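Local coordinates for protein member of s1p family of ribosomal proteins (Pyrococcus furiosus, PDB 5YH1) that binds manganese and probably acts as an exonuclease of the DHH family, the chain here being the DHH-domain part of a longer protein, at residues I324-I329 with P363-A368. Sequence-based numbering, arbitrary orientation.
Sequences IRFNTI and PILTLA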
loop_
_atom_site.group_PDB
_atom_site.type_symbol
_atom_site.label_atom_id
_atom_site.label_comp_id
_atom_site.label_asym_id
_atom_site.label_seq_id
_atom_site.Cartn_x
_atom_site.Cartn_y
_atom_site.Cartn_z
ATOM N N ILE A 324 18.474 14.087 -37.170
ATOM C CA ILE A 324 17.637 13.530 -36.117
ATOM C C ILE A 324 16.822 14.620 -35.438
ATOM O O ILE A 324 17.345 15.682 -35.112
ATOM C CB ILE A 324 18.477 12.772 -35.084
ATOM C CG1 ILE A 324 19.040 11.507 -35.736
ATOM C CG2 ILE A 324 17.643 12.429 -33.845
ATOM C CD1 ILE A 324 20.073 10.786 -34.902
ATOM N N ARG A 325 15.526 14.368 -35.267
ATOM C CA ARG A 325 14.677 15.247 -34.461
ATOM C C ARG A 325 14.694 14.726 -33.019
ATOM O O ARG A 325 14.172 13.643 -32.731
ATOM C CB ARG A 325 13.244 15.315 -35.005
ATOM C CG ARG A 325 12.313 16.206 -34.185
ATOM C CD ARG A 325 10.932 16.302 -34.826
ATOM N NE ARG A 325 10.989 17.031 -36.088
ATOM C CZ ARG A 325 11.085 18.351 -36.188
ATOM N NH1 ARG A 325 11.125 19.118 -35.099
ATOM N NH2 ARG A 325 11.145 18.911 -37.384
ATOM N N PHE A 326 15.311 15.501 -32.134
ATOM C CA PHE A 326 15.503 15.128 -30.725
ATOM C C PHE A 326 14.570 15.964 -29.841
ATOM O O PHE A 326 14.692 17.186 -29.798
ATOM C CB PHE A 326 16.970 15.382 -30.357
ATOM C CG PHE A 326 17.352 14.997 -28.947
ATOM C CD1 PHE A 326 16.931 13.805 -28.380
ATOM C CD2 PHE A 326 18.206 15.809 -28.214
ATOM C CE1 PHE A 326 17.325 13.451 -27.089
ATOM C CE2 PHE A 326 18.605 15.461 -26.929
ATOM C CZ PHE A 326 18.167 14.279 -26.369
ATOM N N ASN A 327 13.638 15.300 -29.157
ATOM C CA ASN A 327 12.674 15.964 -28.286
ATOM C C ASN A 327 12.996 15.675 -26.820
ATOM O O ASN A 327 13.254 14.531 -26.455
ATOM C CB ASN A 327 11.252 15.468 -28.554
ATOM C CG ASN A 327 10.874 15.496 -30.025
ATOM O OD1 ASN A 327 11.152 16.457 -30.732
ATOM N ND2 ASN A 327 10.215 14.445 -30.481
ATOM N N THR A 328 12.951 16.706 -25.977
ATOM C CA THR A 328 13.178 16.522 -24.541
ATOM C C THR A 328 12.060 17.176 -23.744
ATOM O O THR A 328 11.547 18.232 -24.122
ATOM C CB THR A 328 14.518 17.118 -24.091
ATOM O OG1 THR A 328 14.533 18.513 -24.400
ATOM C CG2 THR A 328 15.673 16.433 -24.795
ATOM N N ILE A 329 11.678 16.521 -22.655
ATOM C CA ILE A 329 10.633 17.022 -21.775
ATOM C C ILE A 329 10.912 16.591 -20.340
ATOM O O ILE A 329 11.147 15.414 -20.057
ATOM C CB ILE A 329 9.226 16.565 -22.235
ATOM C CG1 ILE A 329 8.139 16.993 -21.246
ATOM C CG2 ILE A 329 9.164 15.060 -22.442
ATOM C CD1 ILE A 329 7.951 18.489 -21.161
ATOM N N PRO A 363 13.372 10.335 -38.543
ATOM C CA PRO A 363 14.157 9.961 -37.354
ATOM C C PRO A 363 13.787 10.809 -36.136
ATOM O O PRO A 363 14.198 11.975 -36.040
ATOM C CB PRO A 363 15.600 10.231 -37.789
ATOM C CG PRO A 363 15.476 11.331 -38.796
ATOM C CD PRO A 363 14.183 11.084 -39.520
ATOM N N ILE A 364 12.999 10.229 -35.232
ATOM C CA ILE A 364 12.515 10.957 -34.047
ATOM C C ILE A 364 12.929 10.245 -32.772
ATOM O O ILE A 364 12.671 9.053 -32.609
ATOM C CB ILE A 364 10.979 11.103 -34.024
ATOM C CG1 ILE A 364 10.475 11.777 -35.307
ATOM C CG2 ILE A 364 10.550 11.923 -32.812
ATOM C CD1 ILE A 364 8.968 11.748 -35.462
ATOM N N LEU A 365 13.555 11.000 -31.876
ATOM C CA LEU A 365 13.974 10.502 -30.569
ATOM C C LEU A 365 13.389 11.377 -29.480
ATOM O O LEU A 365 13.695 12.563 -29.402
ATOM C CB LEU A 365 15.497 10.498 -30.462
ATOM C CG LEU A 365 16.076 9.764 -29.248
ATOM C CD1 LEU A 365 15.782 8.273 -29.288
ATOM C CD2 LEU A 365 17.579 9.983 -29.206
ATOM N N THR A 366 12.546 10.781 -28.644
ATOM C CA THR A 366 11.883 11.495 -27.566
ATOM C C THR A 366 12.446 11.041 -26.230
ATOM O O THR A 366 12.425 9.858 -25.903
ATOM C CB THR A 366 10.360 11.282 -27.608
ATOM O OG1 THR A 366 9.831 11.855 -28.815
ATOM C CG2 THR A 366 9.678 11.950 -26.409
ATOM N N LEU A 367 12.970 11.996 -25.475
ATOM C CA LEU A 367 13.558 11.725 -24.165
ATOM C C LEU A 367 12.747 12.446 -23.091
ATOM O O LEU A 367 12.747 13.670 -23.030
ATOM C CB LEU A 367 14.992 12.226 -24.152
ATOM C CG LEU A 367 15.715 12.185 -22.807
ATOM C CD1 LEU A 367 16.133 10.766 -22.487
ATOM C CD2 LEU A 367 16.923 13.106 -22.858
ATOM N N ALA A 368 12.059 11.683 -22.251
ATOM C CA ALA A 368 11.275 12.248 -21.151
ATOM C C ALA A 368 11.947 11.917 -19.834
ATOM O O ALA A 368 12.094 10.747 -19.509
ATOM C CB ALA A 368 9.868 11.682 -21.166
#
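In a beta-alpha-beta unit of the mixed sheet, Arg-325 to Ile-329 pairs in parallel with Ile-364 to Ala-368, the strand axes 4.7 Å apart. Hydrogen bonds alternate along the pair: Arg-325 N donates to Pro-363 O, Leu-365 N to Arg-325 O, Asn-327 N to Leu-365 O at 2.7 Å, Leu-367 N to Asn-327 O, and Ile-329 N, less straight at 149°, to Leu-367 O.

On the face turned to helix 343-358, Asn-327 CG stands beside its own backbone N, anti to the carbonyl carbon (chi1 -50°), and ND2 reaches Thr-366 OG1 at 3.1 Å, the hydroxyl lying in the amide plane. ND2 also rests 3.5 Å from Ile-364 CG2. Thr-366 OG1 is itself bonded to His-351 ND1 of the helix. Asn-327 has its amide rotation fixed by ND2 on Thr-366 OG1 together with OD1 on Ser-317 OG. An alanine here would probably leave Thr-366 OG1 without its amide donor and Ser-317 without the OD1 bond.

The other face is mostly apolar. Phe-326 lies alongside both leucines, CD1 4.0 Å from Leu-365 CD2 and CZ 3.9 Å from Leu-367 CD2, while Thr-328 CG2 sits over one ring face toward the rim. Helix 423-435 packs here against Phe-326 and Leu-365. Two adjacent parallel strands joined through helix 343-358 on one face form a beta-alpha-beta crossover; with helix 423-435 on the other, the sheet lies between helices as in alpha/beta folds.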